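Local coordinates for agarase (Pseudoalteromonas fuliginea, PDB 6XJ9), which probably hydrolyses the glycosidic bonds of agarose, as an agarase of glycoside hydrolase family 50, at residues Phe153-Glu165 with Pro721-Asn733. Residues are numbered along the deposited sequence; the frame is centred on the assembly and turned at random.
Sequences FTSGLRSNPDTWE and PITGRAYDGENYN
Asp728 faces Arg158 across the contact, and its OD1 is gripped by Arg725 NE and by the backbone N of Glu730, which reach it from opposite faces of the carboxylate. The second bond closes an Asx turn. Arg725 NH2 bonds to Asp728 OD2 (2.8 Å), and the guanidinium thus holds the carboxylate side-on. Arg158 joins this salt-bridge network. Arg158 NH1 lies 3.4 Å from Glu730 OE2 and makes a longer bridge to Asp728 OD2. Without this carboxylate, as with an alanine here, Arg725 would probably lose its two-pronged partner and the backbone N-H of Glu730 its acceptor. The contact joins the carbohydrate-binding-module-like domain to the loop that follows strand 709-714 of the catalytic domain, a (beta/alpha)8 barrel in this family. There Asn731 reads the backbone of Ser159 at both ends of its amide. Asn731 ND2 gives a nearly straight bond (161°) to Ser159 O, 2.8 Å away, on a lone pair in the carbonyl plane. Asn731 OD1 accepts from Ser159 N at 3.3 Å. Asn731 CG, between its own N and carbonyl carbon (chi1 61°), turns the amide to this backbone. Arg158 N bonds to Gly729 O (3.0 Å). Arg360 NH1 bonds to both Ser155 O and Thr723 O.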
# COMPACT_ATOMS: atom_id res chain seq x y z
N PHE A 153 9.32 8.91 30.67
CA PHE A 153 8.74 10.26 30.43
C PHE A 153 7.71 10.61 31.51
O PHE A 153 6.89 9.78 31.90
CB PHE A 153 8.12 10.35 29.03
CG PHE A 153 9.11 10.51 27.89
CD1 PHE A 153 9.95 11.61 27.83
CD2 PHE A 153 9.17 9.58 26.86
CE1 PHE A 153 10.85 11.76 26.78
CE2 PHE A 153 10.06 9.73 25.81
CZ PHE A 153 10.90 10.83 25.77
N THR A 154 7.77 11.87 31.98
CA THR A 154 6.80 12.45 32.89
C THR A 154 5.50 12.77 32.13
O THR A 154 4.55 13.27 32.73
CB THR A 154 7.35 13.71 33.56
OG1 THR A 154 8.01 14.50 32.58
CG2 THR A 154 8.29 13.42 34.71
N SER A 155 5.48 12.49 30.82
CA SER A 155 4.31 12.73 29.99
C SER A 155 3.34 11.56 30.09
O SER A 155 2.16 11.70 29.77
CB SER A 155 4.72 12.97 28.57
OG SER A 155 5.20 11.76 27.98
N GLY A 156 3.86 10.39 30.49
CA GLY A 156 3.09 9.16 30.51
C GLY A 156 2.93 8.54 29.12
O GLY A 156 2.14 7.62 28.95
N LEU A 157 3.68 9.07 28.14
CA LEU A 157 3.74 8.50 26.81
C LEU A 157 5.07 7.77 26.65
O LEU A 157 6.12 8.37 26.87
CB LEU A 157 3.66 9.64 25.78
CG LEU A 157 2.26 10.13 25.41
CD1 LEU A 157 1.70 11.08 26.47
CD2 LEU A 157 2.29 10.82 24.06
N ARG A 158 5.03 6.50 26.21
CA ARG A 158 6.27 5.75 26.02
C ARG A 158 7.19 6.53 25.07
O ARG A 158 8.37 6.68 25.36
CB ARG A 158 6.01 4.31 25.58
CG ARG A 158 7.28 3.46 25.48
CD ARG A 158 7.13 2.07 26.07
NE ARG A 158 7.04 2.12 27.52
CZ ARG A 158 6.35 1.28 28.29
NH1 ARG A 158 5.67 0.29 27.75
NH2 ARG A 158 6.34 1.44 29.60
N SER A 159 6.62 7.03 23.97
CA SER A 159 7.32 7.93 23.07
C SER A 159 6.49 9.19 22.85
O SER A 159 5.30 9.12 22.56
CB SER A 159 7.65 7.25 21.78
OG SER A 159 8.36 8.12 20.92
N ASN A 160 7.16 10.35 23.00
CA ASN A 160 6.54 11.67 22.98
C ASN A 160 6.44 12.19 21.55
O ASN A 160 7.15 11.74 20.66
CB ASN A 160 7.41 12.68 23.75
CG ASN A 160 7.11 12.80 25.23
OD1 ASN A 160 6.08 12.35 25.72
ND2 ASN A 160 8.00 13.47 25.95
N PRO A 161 5.59 13.21 21.27
CA PRO A 161 5.69 13.97 20.02
C PRO A 161 7.08 14.59 19.94
O PRO A 161 7.73 14.79 20.96
CB PRO A 161 4.72 15.14 20.23
CG PRO A 161 3.73 14.64 21.26
CD PRO A 161 4.54 13.74 22.17
N ASP A 162 7.52 14.88 18.72
CA ASP A 162 8.73 15.65 18.47
C ASP A 162 8.65 16.98 19.21
O ASP A 162 7.57 17.55 19.36
CB ASP A 162 8.91 15.91 16.98
CG ASP A 162 9.21 14.65 16.18
OD1 ASP A 162 9.56 13.63 16.79
OD2 ASP A 162 9.10 14.72 14.94
N THR A 163 9.81 17.48 19.66
CA THR A 163 9.87 18.73 20.41
C THR A 163 10.16 19.89 19.47
O THR A 163 10.18 21.03 19.89
CB THR A 163 10.88 18.67 21.57
OG1 THR A 163 12.16 18.31 21.04
CG2 THR A 163 10.46 17.71 22.66
N TRP A 164 10.38 19.58 18.18
CA TRP A 164 10.33 20.59 17.14
C TRP A 164 9.85 19.94 15.85
O TRP A 164 10.03 18.74 15.66
CB TRP A 164 11.69 21.28 16.97
CG TRP A 164 12.78 20.39 16.45
CD1 TRP A 164 13.05 20.11 15.14
CD2 TRP A 164 13.74 19.66 17.23
NE1 TRP A 164 14.12 19.25 15.06
CE2 TRP A 164 14.56 18.96 16.32
CE3 TRP A 164 13.99 19.52 18.60
CZ2 TRP A 164 15.62 18.14 16.73
CZ3 TRP A 164 15.04 18.72 19.01
CH2 TRP A 164 15.84 18.04 18.09
N GLU A 165 9.23 20.74 14.98
CA GLU A 165 8.73 20.27 13.70
C GLU A 165 9.87 20.32 12.68
O GLU A 165 10.63 21.29 12.65
CB GLU A 165 7.54 21.13 13.27
CG GLU A 165 6.80 20.59 12.05
N PRO A 721 -3.91 3.69 22.76
CA PRO A 721 -4.16 5.13 22.81
C PRO A 721 -2.91 5.91 22.42
O PRO A 721 -1.79 5.50 22.74
CB PRO A 721 -4.53 5.38 24.27
CG PRO A 721 -5.16 4.05 24.70
CD PRO A 721 -4.34 2.99 23.98
N ILE A 722 -3.12 7.03 21.73
CA ILE A 722 -2.01 7.84 21.28
C ILE A 722 -1.26 8.41 22.49
O ILE A 722 -0.06 8.67 22.39
CB ILE A 722 -2.48 8.93 20.29
CG1 ILE A 722 -1.32 9.74 19.71
CG2 ILE A 722 -3.54 9.82 20.92
CD1 ILE A 722 -1.72 10.70 18.60
N THR A 723 -1.95 8.56 23.62
CA THR A 723 -1.37 9.13 24.83
C THR A 723 -1.02 8.05 25.85
O THR A 723 -0.82 8.33 27.04
CB THR A 723 -2.32 10.17 25.43
OG1 THR A 723 -3.58 9.49 25.48
CG2 THR A 723 -2.42 11.41 24.57
N GLY A 724 -0.95 6.80 25.39
CA GLY A 724 -0.49 5.71 26.22
C GLY A 724 -1.66 4.92 26.81
O GLY A 724 -2.62 5.50 27.30
N ARG A 725 -1.58 3.59 26.73
CA ARG A 725 -2.47 2.78 27.54
C ARG A 725 -2.20 3.09 29.01
O ARG A 725 -1.06 3.33 29.39
CB ARG A 725 -2.34 1.29 27.18
CG ARG A 725 -1.08 0.63 27.72
CD ARG A 725 -1.03 -0.82 27.32
NE ARG A 725 0.08 -1.51 27.96
CZ ARG A 725 0.40 -2.77 27.72
NH1 ARG A 725 -0.30 -3.47 26.84
NH2 ARG A 725 1.42 -3.33 28.35
N ALA A 726 -3.28 3.11 29.82
CA ALA A 726 -3.28 3.51 31.22
C ALA A 726 -2.22 2.80 32.05
O ALA A 726 -1.58 3.42 32.91
CB ALA A 726 -4.67 3.30 31.79
N TYR A 727 -2.03 1.50 31.81
CA TYR A 727 -1.18 0.67 32.66
C TYR A 727 0.27 1.17 32.67
O TYR A 727 0.86 1.28 33.74
CB TYR A 727 -1.25 -0.80 32.24
CG TYR A 727 -0.32 -1.71 33.01
CD1 TYR A 727 -0.58 -2.04 34.34
CD2 TYR A 727 0.80 -2.27 32.42
CE1 TYR A 727 0.26 -2.87 35.06
CE2 TYR A 727 1.64 -3.12 33.12
CZ TYR A 727 1.38 -3.41 34.44
OH TYR A 727 2.21 -4.23 35.15
N ASP A 728 0.84 1.44 31.48
CA ASP A 728 2.27 1.70 31.41
C ASP A 728 2.64 2.69 30.30
O ASP A 728 3.81 2.79 29.97
CB ASP A 728 3.06 0.40 31.17
CG ASP A 728 2.59 -0.35 29.92
OD1 ASP A 728 1.87 0.25 29.09
OD2 ASP A 728 2.95 -1.53 29.78
N GLY A 729 1.65 3.34 29.68
CA GLY A 729 1.96 4.39 28.72
C GLY A 729 2.36 3.92 27.32
O GLY A 729 2.67 4.74 26.46
N GLU A 730 2.31 2.60 27.08
CA GLU A 730 2.54 2.03 25.76
C GLU A 730 1.60 2.71 24.75
O GLU A 730 0.39 2.71 24.95
CB GLU A 730 2.28 0.52 25.84
CG GLU A 730 3.01 -0.34 24.82
CD GLU A 730 3.14 -1.82 25.20
OE1 GLU A 730 2.66 -2.68 24.42
OE2 GLU A 730 3.72 -2.13 26.27
N ASN A 731 2.16 3.26 23.67
CA ASN A 731 1.39 4.10 22.74
C ASN A 731 1.72 3.75 21.29
O ASN A 731 1.89 4.65 20.47
CB ASN A 731 1.54 5.60 23.05
CG ASN A 731 2.95 6.15 22.96
OD1 ASN A 731 3.92 5.40 23.05
ND2 ASN A 731 3.07 7.46 22.76
N TYR A 732 1.74 2.45 20.99
CA TYR A 732 2.26 1.93 19.72
C TYR A 732 1.17 1.77 18.67
O TYR A 732 0.01 1.50 18.99
CB TYR A 732 2.73 0.48 19.89
CG TYR A 732 3.81 0.20 20.90
CD1 TYR A 732 4.60 1.22 21.42
CD2 TYR A 732 4.10 -1.10 21.27
CE1 TYR A 732 5.62 0.95 22.31
CE2 TYR A 732 5.12 -1.39 22.17
CZ TYR A 732 5.89 -0.36 22.69
OH TYR A 732 6.90 -0.62 23.57
N ASN A 733 1.60 1.81 17.40
CA ASN A 733 0.82 1.39 16.24
C ASN A 733 0.80 -0.14 16.16
O ASN A 733 1.44 -0.72 15.28
CB ASN A 733 1.33 2.07 14.96
CG ASN A 733 0.65 1.65 13.67
OD1 ASN A 733 1.30 1.49 12.63
ND2 ASN A 733 -0.67 1.50 13.68